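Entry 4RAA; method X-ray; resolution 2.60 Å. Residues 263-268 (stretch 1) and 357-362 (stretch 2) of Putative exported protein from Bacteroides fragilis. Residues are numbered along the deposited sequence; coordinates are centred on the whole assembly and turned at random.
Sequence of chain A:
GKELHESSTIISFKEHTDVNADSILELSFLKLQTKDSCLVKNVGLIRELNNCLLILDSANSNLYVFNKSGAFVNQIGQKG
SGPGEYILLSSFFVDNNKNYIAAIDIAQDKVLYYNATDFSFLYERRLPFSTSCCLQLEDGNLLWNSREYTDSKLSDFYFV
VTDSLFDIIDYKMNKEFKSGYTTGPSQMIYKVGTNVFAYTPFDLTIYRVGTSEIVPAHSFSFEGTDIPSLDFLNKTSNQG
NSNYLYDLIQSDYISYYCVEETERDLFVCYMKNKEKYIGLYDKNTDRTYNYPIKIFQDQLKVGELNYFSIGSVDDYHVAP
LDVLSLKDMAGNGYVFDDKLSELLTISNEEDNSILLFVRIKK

Stretch 1 (263-268) ERDLFV
Stretch 2, residues 357-362: FVRIKK

Residues 263-268 and 357-362 belong to one chain and each contain a strand, 265-268, which continues later in the chain, and 357-360, which begins earlier; the flanking Arg264 and Lys362 add to the contact. The strands cross at 117° between their N-to-C directions, with axes 7.4 Å apart at closest approach, and no backbone-to-backbone hydrogen bond joins them. The nearest CA atoms across the stretches are those of Asp265 and Ile360, 6.3 Å apart. Stretch 1 opens with Glu263 (phi/psi -70/-32) and Arg264 (-101/-31), then extends through Asp265 (-141/178), Leu266 (-153/117), Phe267 (-103/138) and Val268 (-129/102). Stretch 2 is extended throughout: Phe357 (-104/120), Val358 (-142/143), Arg359 (-158/172), Ile360 (-74/128) and Lys361 (-78/145), ending at the C-terminal carboxylate of Lys362 (phi -96). The surface buried between them is 436 Å², both sides summed.

Two hydrogen bonds bracket the backbone of Ile360. Ile360 N donates to Asp265 OD2 at 3.0 Å (164°), the aspartate being p with chi2 20°, and Ile360 O accepts from Arg264 NH1 at 3.2 Å in a nearly linear bond (175°). Side chains of stretch 1 thus satisfy both polar backbone atoms of this residue.

Arg264 (chi1 p, chi2 t, chi3 p, chi4 -177°) points toward stretch 2 and has the largest covered area. Its guanidinium lies flat on that of Arg359 (p, t, t, chi4 178°), centres 3.5 Å apart and planes at 12°. Arg264 NH2 and Arg359 NH1 approach to 3.3 Å, but both are donors and cannot hydrogen-bond to each other; the like charges are stacked face to face, while Arg264 NH1 still reaches the carbonyl near the plane of its own group. Over the opposite face of the Arg264 guanidinium lies CE of Lys362 (m, t, t, t), whose aliphatic chain also brings CE to 3.6 Å from Arg264 CB. The charged end remains close as well, with Lys362 NZ 4.6 Å from Arg264 NE.

Further along stretch 1, Phe267 (m, chi2 27°) points toward stretch 2 and makes the apolar contacts. Phe267 CE2 lies 4.2 Å from Val358 CG1 (Val358 is p), and Phe267 CE1 lies 4.3 Å from Ile360 CG1 (Ile360 is m, m), at the ring edge. The same Ile360 CG1 packs 3.6 Å from Asp265 CB, so this side chain touches both strand residues whose CA-to-CB bonds point toward stretch 2, Asp265 and Phe267. Leu266 (t, t), between them, has its CA-to-CB bond pointing away, in the alternation usual for a strand.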

# COMPACT_ATOMS: atom_id res chain seq x y z
N GLU A 263 -8.05 15.47 -29.61
CA GLU A 263 -9.37 15.35 -30.27
C GLU A 263 -9.32 15.66 -31.76
O GLU A 263 -10.06 15.07 -32.52
CB GLU A 263 -10.43 16.27 -29.62
CG GLU A 263 -10.75 15.97 -28.16
CD GLU A 263 -11.40 14.61 -27.91
OE1 GLU A 263 -11.96 13.99 -28.85
OE2 GLU A 263 -11.37 14.15 -26.74
N ARG A 264 -8.44 16.58 -32.15
CA ARG A 264 -8.34 17.07 -33.53
C ARG A 264 -7.21 16.49 -34.39
O ARG A 264 -7.36 16.40 -35.62
CB ARG A 264 -8.24 18.61 -33.54
CG ARG A 264 -6.99 19.21 -32.89
CD ARG A 264 -6.92 20.72 -33.10
NE ARG A 264 -7.91 21.46 -32.32
CZ ARG A 264 -8.10 22.78 -32.37
NH1 ARG A 264 -7.36 23.57 -33.18
NH2 ARG A 264 -9.03 23.34 -31.61
N ASP A 265 -6.08 16.13 -33.76
CA ASP A 265 -4.90 15.63 -34.48
C ASP A 265 -4.16 14.48 -33.78
O ASP A 265 -4.54 14.05 -32.68
CB ASP A 265 -3.95 16.80 -34.76
CG ASP A 265 -3.33 17.42 -33.51
OD1 ASP A 265 -3.29 16.77 -32.44
OD2 ASP A 265 -2.84 18.57 -33.61
N LEU A 266 -3.11 14.00 -34.44
CA LEU A 266 -2.29 12.90 -33.95
C LEU A 266 -0.88 13.04 -34.54
O LEU A 266 -0.71 12.99 -35.75
CB LEU A 266 -2.97 11.58 -34.34
CG LEU A 266 -2.44 10.20 -33.94
CD1 LEU A 266 -3.55 9.17 -34.09
CD2 LEU A 266 -1.21 9.79 -34.74
N PHE A 267 0.11 13.25 -33.66
CA PHE A 267 1.53 13.43 -34.03
C PHE A 267 2.28 12.14 -33.75
O PHE A 267 2.07 11.51 -32.70
CB PHE A 267 2.18 14.54 -33.21
CG PHE A 267 1.84 15.95 -33.63
CD1 PHE A 267 0.64 16.29 -34.29
CD2 PHE A 267 2.70 16.98 -33.27
CE1 PHE A 267 0.38 17.61 -34.64
CE2 PHE A 267 2.42 18.31 -33.60
CZ PHE A 267 1.26 18.62 -34.29
N VAL A 268 3.16 11.76 -34.67
CA VAL A 268 3.96 10.54 -34.57
C VAL A 268 5.44 10.87 -34.78
O VAL A 268 5.86 11.08 -35.92
CB VAL A 268 3.52 9.47 -35.60
CG1 VAL A 268 4.14 8.11 -35.25
CG2 VAL A 268 2.00 9.35 -35.66
N PHE A 357 3.82 25.27 -27.71
CA PHE A 357 2.49 24.67 -27.79
C PHE A 357 2.14 24.73 -29.27
O PHE A 357 2.11 25.83 -29.85
CB PHE A 357 1.49 25.43 -26.94
CG PHE A 357 1.71 25.25 -25.47
CD1 PHE A 357 2.61 26.06 -24.78
CD2 PHE A 357 1.03 24.26 -24.75
CE1 PHE A 357 2.82 25.89 -23.42
CE2 PHE A 357 1.24 24.10 -23.39
CZ PHE A 357 2.14 24.91 -22.72
N VAL A 358 1.90 23.56 -29.88
CA VAL A 358 1.60 23.44 -31.32
C VAL A 358 0.53 22.39 -31.61
O VAL A 358 0.49 21.35 -30.96
CB VAL A 358 2.90 23.13 -32.12
CG1 VAL A 358 3.58 21.85 -31.64
CG2 VAL A 358 2.64 23.07 -33.62
N ARG A 359 -0.33 22.67 -32.58
CA ARG A 359 -1.39 21.73 -33.01
C ARG A 359 -1.85 22.07 -34.43
O ARG A 359 -1.47 23.10 -34.98
CB ARG A 359 -2.59 21.76 -32.06
CG ARG A 359 -3.30 23.11 -31.96
CD ARG A 359 -4.44 23.11 -30.95
NE ARG A 359 -5.13 24.40 -30.92
CZ ARG A 359 -6.20 24.71 -30.17
NH1 ARG A 359 -6.75 23.82 -29.34
NH2 ARG A 359 -6.72 25.94 -30.26
N ILE A 360 -2.67 21.19 -35.00
CA ILE A 360 -3.25 21.42 -36.32
C ILE A 360 -4.32 22.48 -36.12
O ILE A 360 -5.16 22.35 -35.22
CB ILE A 360 -3.85 20.13 -36.93
CG1 ILE A 360 -2.75 19.08 -37.21
CG2 ILE A 360 -4.63 20.41 -38.22
CD1 ILE A 360 -1.81 19.40 -38.37
N LYS A 361 -4.26 23.55 -36.92
CA LYS A 361 -5.28 24.60 -36.87
C LYS A 361 -6.54 24.13 -37.61
O LYS A 361 -6.43 23.40 -38.60
CB LYS A 361 -4.77 25.93 -37.46
CG LYS A 361 -4.51 25.96 -38.98
CD LYS A 361 -3.91 27.28 -39.46
CE LYS A 361 -4.85 28.47 -39.24
NZ LYS A 361 -4.34 29.73 -39.82
N LYS A 362 -7.72 24.53 -37.10
CA LYS A 362 -9.01 24.26 -37.77
C LYS A 362 -9.39 25.48 -38.60
O LYS A 362 -8.60 26.42 -38.79
CB LYS A 362 -10.12 23.91 -36.78
CG LYS A 362 -9.88 22.62 -36.02
CD LYS A 362 -11.14 22.12 -35.33
CE LYS A 362 -10.83 20.93 -34.44
NZ LYS A 362 -12.07 20.34 -33.87
OXT LYS A 362 -10.50 25.56 -39.11